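Local coordinates for protein ORF10 (Moritella marina, PDB 6RIW) that probably condenses acyl-carrier-protein-bound chains as the ketosynthase-chain length factor part of a polyunsaturated fatty acid synthase, at residues Phe230-Phe235 / Gln239-Asn244. Numbering follows the deposited sequence.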
loop_
_atom_site.group_PDB
_atom_site.type_symbol
_atom_site.label_atom_id
_atom_site.label_comp_id
_atom_site.label_asym_id
_atom_site.label_seq_id
_atom_site.Cartn_x
_atom_site.Cartn_y
_atom_site.Cartn_z
ATOM N N PHE A 230 9.424 13.112 0.740
ATOM C CA PHE A 230 9.704 11.776 0.228
ATOM C C PHE A 230 9.277 11.652 -1.224
ATOM O O PHE A 230 10.007 11.076 -2.048
ATOM C CB PHE A 230 8.973 10.739 1.087
ATOM C CG PHE A 230 9.371 9.310 0.804
ATOM C CD1 PHE A 230 8.713 8.567 -0.167
ATOM C CD2 PHE A 230 10.386 8.711 1.536
ATOM C CE1 PHE A 230 9.079 7.240 -0.431
ATOM C CE2 PHE A 230 10.759 7.390 1.298
ATOM C CZ PHE A 230 10.105 6.656 0.306
ATOM N N VAL A 231 8.105 12.215 -1.563
ATOM C CA VAL A 231 7.592 12.153 -2.932
ATOM C C VAL A 231 8.490 12.937 -3.883
ATOM O O VAL A 231 8.826 12.480 -4.990
ATOM C CB VAL A 231 6.152 12.687 -2.976
ATOM C CG1 VAL A 231 5.702 12.862 -4.424
ATOM C CG2 VAL A 231 5.225 11.743 -2.209
ATOM N N ASN A 232 8.849 14.151 -3.493
ATOM C CA ASN A 232 9.550 15.019 -4.426
ATOM C C ASN A 232 11.006 14.607 -4.595
ATOM O O ASN A 232 11.575 14.769 -5.682
ATOM C CB ASN A 232 9.435 16.471 -3.954
ATOM C CG ASN A 232 8.068 17.069 -4.246
ATOM O OD1 ASN A 232 7.037 16.368 -4.243
ATOM N ND2 ASN A 232 8.048 18.368 -4.537
ATOM N N MET A 233 11.635 14.087 -3.542
ATOM C CA MET A 233 12.954 13.487 -3.714
ATOM C C MET A 233 12.899 12.324 -4.695
ATOM O O MET A 233 13.811 12.144 -5.515
ATOM C CB MET A 233 13.513 13.024 -2.362
ATOM C CG MET A 233 13.907 14.160 -1.438
ATOM S SD MET A 233 15.254 15.191 -2.094
ATOM C CE MET A 233 15.275 16.517 -0.874
ATOM N N GLY A 234 11.823 11.534 -4.646
ATOM C CA GLY A 234 11.694 10.428 -5.582
ATOM C C GLY A 234 11.571 10.891 -7.023
ATOM O O GLY A 234 12.288 10.418 -7.909
ATOM N N PHE A 235 10.650 11.808 -7.287
ATOM C CA PHE A 235 10.506 12.263 -8.666
ATOM C C PHE A 235 11.732 13.045 -9.132
ATOM O O PHE A 235 12.004 13.100 -10.342
ATOM C CB PHE A 235 9.226 13.094 -8.815
ATOM C CG PHE A 235 7.975 12.255 -8.871
ATOM C CD1 PHE A 235 7.858 11.228 -9.804
ATOM C CD2 PHE A 235 6.947 12.455 -7.968
ATOM C CE1 PHE A 235 6.719 10.428 -9.851
ATOM C CE2 PHE A 235 5.807 11.661 -8.005
ATOM C CZ PHE A 235 5.688 10.652 -8.946
ATOM N N GLN A 239 14.156 11.891 -12.287
ATOM C CA GLN A 239 14.199 12.957 -13.304
ATOM C C GLN A 239 12.844 13.124 -14.001
ATOM O O GLN A 239 12.761 13.337 -15.217
ATOM C CB GLN A 239 15.303 12.696 -14.330
ATOM C CG GLN A 239 16.716 12.723 -13.777
ATOM C CD GLN A 239 17.735 12.384 -14.855
ATOM O OE1 GLN A 239 17.620 12.836 -15.998
ATOM N NE2 GLN A 239 18.717 11.560 -14.505
ATOM N N ALA A 240 11.767 13.020 -13.224
ATOM C CA ALA A 240 10.416 13.080 -13.769
ATOM C C ALA A 240 9.863 14.495 -13.861
ATOM O O ALA A 240 8.891 14.716 -14.590
ATOM C CB ALA A 240 9.470 12.216 -12.926
ATOM N N TYR A 241 10.448 15.455 -13.142
ATOM C CA TYR A 241 10.048 16.853 -13.228
ATOM C C TYR A 241 10.596 17.504 -14.507
ATOM O O TYR A 241 11.707 17.189 -14.941
ATOM C CB TYR A 241 10.561 17.620 -12.011
ATOM C CG TYR A 241 9.889 17.270 -10.693
ATOM C CD1 TYR A 241 8.526 17.427 -10.522
ATOM C CD2 TYR A 241 10.644 16.810 -9.602
ATOM C CE1 TYR A 241 7.912 17.115 -9.305
ATOM C CE2 TYR A 241 10.048 16.509 -8.389
ATOM C CZ TYR A 241 8.686 16.666 -8.247
ATOM O OH TYR A 241 8.075 16.371 -7.057
ATOM N N PRO A 242 9.854 18.442 -15.107
ATOM C CA PRO A 242 10.279 18.998 -16.408
ATOM C C PRO A 242 11.446 19.971 -16.265
ATOM O O PRO A 242 11.405 20.904 -15.462
ATOM C CB PRO A 242 9.018 19.704 -16.928
ATOM C CG PRO A 242 8.231 20.045 -15.698
ATOM C CD PRO A 242 8.521 18.927 -14.701
ATOM N N ALA A 243 12.486 19.756 -17.078
ATOM C CA ALA A 243 13.652 20.627 -17.013
ATOM C C ALA A 243 13.303 22.049 -17.435
ATOM O O ALA A 243 13.849 23.004 -16.873
ATOM C CB ALA A 243 14.787 20.061 -17.872
ATOM N N ASN A 244 12.370 22.216 -18.378
ATOM C CA ASN A 244 11.930 23.545 -18.789
ATOM C C ASN A 244 10.757 24.069 -17.957
ATOM O O ASN A 244 10.145 25.076 -18.325
ATOM C CB ASN A 244 11.577 23.542 -20.281
ATOM C CG ASN A 244 10.323 22.744 -20.590
ATOM O OD1 ASN A 244 9.771 22.061 -19.720
ATOM N ND2 ASN A 244 9.864 22.828 -21.836
#
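Gln-239, with its amide N 3.1 Å from Phe-235 O but too poorly angled to bond, is where the chain leaves the helix: its positive phi (54°) turns the backbone back toward the last turn, while its side chain heads off to touch Lys-52. The next residue closes the turn. Ala-240 N donates to Phe-235 O at 2.9 Å, almost straight at 166°. Ala-240 also sets its methyl obliquely against the Phe-235 ring, Ala-240 CB lying 3.6 Å from Phe-235 CD1, and its backbone bonds on to Leu-257. Tyr-241 then swings its ring back along the helix, crossing the Phe-235 side chain at about a right angle. Phe-235 CB sits over one ring face in a CH-pi contact, 3.9 Å from the Tyr-241 ring centroid, and Asn-232 O meets the ring edge in plane, 3.6 Å from Tyr-241 CE2. With CG anti to its own carbonyl carbon (chi1 -70°), Tyr-241 lays its ring against Phe-235 CB. An alanine here would remove the ring and is likely to leave Phe-235 CB without the face it packs on and Asn-232 O without the ring edge, opening a gap in a buried spot. The carbonyl O of Tyr-241 accepts a hydrogen bond from Tyr-59 OH, and the loop then heads for strand 259-270. The whole is a Schellman motif ending helix 228-237 in the N-terminal ketosynthase domain of this thiolase-like didomain, with the tyrosine folded back over the final turns.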